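Long-range contact in PrimPol AEP domain (PP-N190) (Cyanophage S-2L, PDB 6ZP9), which probably primes and extends DNA as the archaeo-eukaryotic primase (AEP) domain of a phage primase-polymerase, in a virus that replaces adenine with 2-aminoadenine: residues Trp39-Trp49 with Asp60-Ser68. Numbering follows the deposited sequence.
Sequences WPRREDKVKAW and DAVTQGFNS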
loop_
_atom_site.group_PDB
_atom_site.type_symbol
_atom_site.label_atom_id
_atom_site.label_comp_id
_atom_site.label_asym_id
_atom_site.label_seq_id
_atom_site.Cartn_x
_atom_site.Cartn_y
_atom_site.Cartn_z
ATOM N N TRP A 39 13.434 9.632 -1.013
ATOM C CA TRP A 39 14.849 9.351 -0.806
ATOM C C TRP A 39 15.055 8.579 0.500
ATOM O O TRP A 39 14.459 8.917 1.527
ATOM C CB TRP A 39 15.637 10.660 -0.784
ATOM C CG TRP A 39 17.107 10.459 -0.853
ATOM C CD1 TRP A 39 18.020 10.690 0.143
ATOM C CD2 TRP A 39 17.847 9.972 -1.976
ATOM N NE1 TRP A 39 19.289 10.372 -0.298
ATOM C CE2 TRP A 39 19.207 9.934 -1.596
ATOM C CE3 TRP A 39 17.494 9.566 -3.264
ATOM C CZ2 TRP A 39 20.212 9.500 -2.461
ATOM C CZ3 TRP A 39 18.497 9.138 -4.125
ATOM C CH2 TRP A 39 19.842 9.113 -3.718
ATOM N N PRO A 40 15.887 7.535 0.497
ATOM C CA PRO A 40 15.965 6.664 1.678
ATOM C C PRO A 40 16.587 7.314 2.900
ATOM O O PRO A 40 16.325 6.840 4.010
ATOM C CB PRO A 40 16.822 5.485 1.194
ATOM C CG PRO A 40 16.732 5.519 -0.274
ATOM C CD PRO A 40 16.606 6.961 -0.654
ATOM N N ARG A 41 17.408 8.350 2.752
ATOM C CA ARG A 41 18.178 8.889 3.873
ATOM C C ARG A 41 17.640 10.265 4.261
ATOM O O ARG A 41 17.828 11.251 3.538
ATOM C CB ARG A 41 19.662 8.932 3.529
ATOM C CG ARG A 41 20.266 7.539 3.540
ATOM C CD ARG A 41 21.777 7.558 3.449
ATOM N NE ARG A 41 22.264 8.012 2.144
ATOM C CZ ARG A 41 22.178 7.322 1.007
ATOM N NH1 ARG A 41 21.598 6.125 0.971
ATOM N NH2 ARG A 41 22.672 7.837 -0.114
ATOM N N ARG A 42 16.961 10.320 5.411
ATOM C CA ARG A 42 16.305 11.550 5.842
ATOM C C ARG A 42 17.295 12.707 5.928
ATOM O O ARG A 42 16.979 13.837 5.525
ATOM C CB ARG A 42 15.630 11.316 7.195
ATOM C CG ARG A 42 14.632 12.381 7.590
ATOM C CD ARG A 42 13.960 12.000 8.911
ATOM N NE ARG A 42 13.215 10.749 8.796
ATOM C CZ ARG A 42 11.957 10.653 8.362
ATOM N NH1 ARG A 42 11.281 11.734 8.003
ATOM N NH2 ARG A 42 11.369 9.462 8.289
ATOM N N GLU A 43 18.505 12.434 6.426
ATOM C CA GLU A 43 19.515 13.468 6.639
ATOM C C GLU A 43 19.974 14.145 5.350
ATOM O O GLU A 43 20.512 15.253 5.417
ATOM C CB GLU A 43 20.727 12.871 7.358
ATOM C CG GLU A 43 21.495 11.823 6.567
ATOM C CD GLU A 43 21.015 10.396 6.809
ATOM O OE1 GLU A 43 19.877 10.213 7.284
ATOM O OE2 GLU A 43 21.784 9.451 6.530
ATOM N N ASP A 44 19.786 13.516 4.183
ATOM C CA ASP A 44 20.198 14.149 2.933
ATOM C C ASP A 44 19.245 15.250 2.506
ATOM O O ASP A 44 19.619 16.091 1.681
ATOM C CB ASP A 44 20.310 13.115 1.808
ATOM C CG ASP A 44 21.388 12.069 2.065
ATOM O OD1 ASP A 44 22.258 12.296 2.936
ATOM O OD2 ASP A 44 21.371 11.003 1.398
ATOM N N LYS A 45 18.022 15.244 3.033
ATOM C CA LYS A 45 16.995 16.242 2.736
ATOM C C LYS A 45 16.821 16.432 1.229
ATOM O O LYS A 45 16.984 17.524 0.675
ATOM C CB LYS A 45 17.310 17.557 3.446
ATOM C CG LYS A 45 17.150 17.434 4.962
ATOM C CD LYS A 45 18.164 18.282 5.677
ATOM C CE LYS A 45 17.559 19.613 6.092
ATOM N NZ LYS A 45 17.041 19.576 7.500
ATOM N N VAL A 46 16.486 15.310 0.570
ATOM C CA VAL A 46 16.209 15.234 -0.860
ATOM C C VAL A 46 14.703 15.310 -1.062
ATOM O O VAL A 46 13.936 14.665 -0.341
ATOM C CB VAL A 46 16.788 13.935 -1.445
ATOM C CG1 VAL A 46 16.402 13.761 -2.896
ATOM C CG2 VAL A 46 18.296 13.923 -1.294
ATOM N N LYS A 47 14.278 16.106 -2.030
ATOM C CA LYS A 47 12.855 16.286 -2.288
ATOM C C LYS A 47 12.235 15.039 -2.926
ATOM O O LYS A 47 12.784 14.457 -3.866
ATOM C CB LYS A 47 12.648 17.492 -3.198
ATOM C CG LYS A 47 11.204 17.884 -3.402
ATOM C CD LYS A 47 11.119 19.084 -4.324
ATOM C CE LYS A 47 9.739 19.695 -4.295
ATOM N NZ LYS A 47 9.667 20.821 -5.258
ATOM N N ALA A 48 11.073 14.635 -2.419
ATOM C CA ALA A 48 10.348 13.520 -3.019
ATOM C C ALA A 48 9.815 13.906 -4.397
ATOM O O ALA A 48 9.499 15.068 -4.659
ATOM C CB ALA A 48 9.185 13.087 -2.122
ATOM N N TRP A 49 9.724 12.919 -5.289
ATOM C CA TRP A 49 9.059 13.112 -6.574
ATOM C C TRP A 49 7.589 12.761 -6.435
ATOM O O TRP A 49 7.246 11.742 -5.834
ATOM C CB TRP A 49 9.645 12.223 -7.667
ATOM C CG TRP A 49 11.098 12.347 -7.940
ATOM C CD1 TRP A 49 12.022 13.085 -7.255
ATOM C CD2 TRP A 49 11.805 11.692 -8.993
ATOM N NE1 TRP A 49 13.268 12.931 -7.825
ATOM C CE2 TRP A 49 13.157 12.077 -8.894
ATOM C CE3 TRP A 49 11.421 10.817 -10.020
ATOM C CZ2 TRP A 49 14.129 11.617 -9.779
ATOM C CZ3 TRP A 49 12.389 10.355 -10.894
ATOM C CH2 TRP A 49 13.726 10.759 -10.770
ATOM N N ASP A 60 13.979 5.849 -13.842
ATOM C CA ASP A 60 14.857 6.945 -13.444
ATOM C C ASP A 60 14.969 7.060 -11.926
ATOM O O ASP A 60 16.067 7.259 -11.392
ATOM C CB ASP A 60 14.335 8.253 -14.036
ATOM C CG ASP A 60 15.359 9.373 -13.977
ATOM O OD1 ASP A 60 16.568 9.069 -13.901
ATOM O OD2 ASP A 60 14.959 10.557 -14.019
ATOM N N ALA A 61 13.846 6.952 -11.213
ATOM C CA ALA A 61 13.889 7.076 -9.758
ATOM C C ALA A 61 14.665 5.927 -9.116
ATOM O O ALA A 61 15.461 6.147 -8.195
ATOM C CB ALA A 61 12.466 7.140 -9.197
ATOM N N VAL A 62 14.449 4.695 -9.583
ATOM C CA VAL A 62 15.111 3.544 -8.972
ATOM C C VAL A 62 16.617 3.602 -9.201
ATOM O O VAL A 62 17.407 3.417 -8.268
ATOM C CB VAL A 62 14.517 2.228 -9.501
ATOM C CG1 VAL A 62 15.374 1.046 -9.054
ATOM C CG2 VAL A 62 13.069 2.065 -9.024
ATOM N N THR A 63 17.045 3.861 -10.439
ATOM C CA THR A 63 18.487 3.923 -10.681
ATOM C C THR A 63 19.139 5.098 -9.955
ATOM O O THR A 63 20.312 5.010 -9.581
ATOM C CB THR A 63 18.789 4.006 -12.178
ATOM O OG1 THR A 63 18.223 5.207 -12.710
ATOM C CG2 THR A 63 18.212 2.818 -12.918
ATOM N N GLN A 64 18.408 6.219 -9.749
ATOM C CA GLN A 64 18.958 7.331 -8.978
ATOM C C GLN A 64 19.073 7.003 -7.497
ATOM O O GLN A 64 19.892 7.611 -6.800
ATOM C CB GLN A 64 18.142 8.581 -9.175
ATOM C CG GLN A 64 18.569 9.406 -10.363
ATOM C CD GLN A 64 17.831 10.726 -10.441
ATOM O OE1 GLN A 64 17.812 11.509 -9.479
ATOM N NE2 GLN A 64 17.191 10.975 -11.581
ATOM N N GLY A 65 18.266 6.074 -6.992
ATOM C CA GLY A 65 18.411 5.630 -5.619
ATOM C C GLY A 65 17.203 5.844 -4.725
ATOM O O GLY A 65 17.329 5.719 -3.508
ATOM N N PHE A 66 16.037 6.160 -5.295
ATOM C CA PHE A 66 14.842 6.420 -4.501
ATOM C C PHE A 66 14.106 5.123 -4.170
ATOM O O PHE A 66 14.201 4.129 -4.894
ATOM C CB PHE A 66 13.880 7.347 -5.252
ATOM C CG PHE A 66 14.354 8.774 -5.383
ATOM C CD1 PHE A 66 15.272 9.131 -6.364
ATOM C CD2 PHE A 66 13.849 9.762 -4.559
ATOM C CE1 PHE A 66 15.689 10.439 -6.501
ATOM C CE2 PHE A 66 14.266 11.073 -4.686
ATOM C CZ PHE A 66 15.186 11.413 -5.666
ATOM N N ASN A 67 13.353 5.144 -3.072
ATOM C CA ASN A 67 12.364 4.104 -2.827
ATOM C C ASN A 67 11.050 4.477 -3.521
ATOM O O ASN A 67 10.786 5.645 -3.825
ATOM C CB ASN A 67 12.139 3.895 -1.327
ATOM C CG ASN A 67 13.253 3.083 -0.665
ATOM O OD1 ASN A 67 13.715 2.078 -1.202
ATOM N ND2 ASN A 67 13.662 3.503 0.525
ATOM N N SER A 68 10.222 3.465 -3.774
ATOM C CA SER A 68 9.083 3.586 -4.673
ATOM C C SER A 68 7.782 3.347 -3.923
ATOM O O SER A 68 7.651 2.346 -3.212
ATOM C CB SER A 68 9.193 2.585 -5.822
ATOM O OG SER A 68 10.351 2.831 -6.600
HETATM O O HOH W 1 16.291 13.646 -8.582
#
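Phe66 sits between Trp39, just after strand 34-38, and Trp49, at the start of strand 49-52, and meets them differently. Trp39 drives the edge of its six-membered ring into the Phe66 face, an edge-to-face pair with planes at 74° and CE3 of Trp39 3.8 Å from CE1 of Phe66. Trp49 leans obliquely against the same ring, its NE1 3.3 Å from Phe66 CZ, while Val46 CG1 adds an apolar touch at CZ. Beyond Phe66, the Trp49 indole extends over the end of helix 55-64: CZ3 rests 3.6 Å from Ala61 CB, and CH2 reaches Asp60 OD2. In one of its two conformers Gln64 places NE2 at the indole edge and donates through it to Asp60 OD1 from above the carboxylate plane (3.1 Å); a water that donates to OE1 of this conformer accepts a weak bond from Trp49 NE1. With its CG anti to the backbone N (chi1 -168°), Trp39 lays the indole beside its own carbonyl carbon, and CZ3 ends 3.4 Å from Gln64 O, at the ring edge. Its faces are lined by Val46 CG2 and Pro40 CD, the latter also 3.2 Å from Gly65 O, and its rotation is fixed by a nearly straight bond from NE1 to Asp44 OD2 (2.8 Å, 163°). OD2 also takes a weak, bent bond from Arg41 NE within a salt bridge. Gly65, with positive phi, closes the helix in a Schellman motif: Phe66 N bonds to Ala61 O and Gly65 N weakly to Val62 O; Gly65 N also reaches Ala61 O, from the face opposite Phe66 N. The contact is thus an aromatic cluster where the connection from inner strand 34-38 to outermost strand 49-52 meets a Schellman-capped turn into inner strand 67-71.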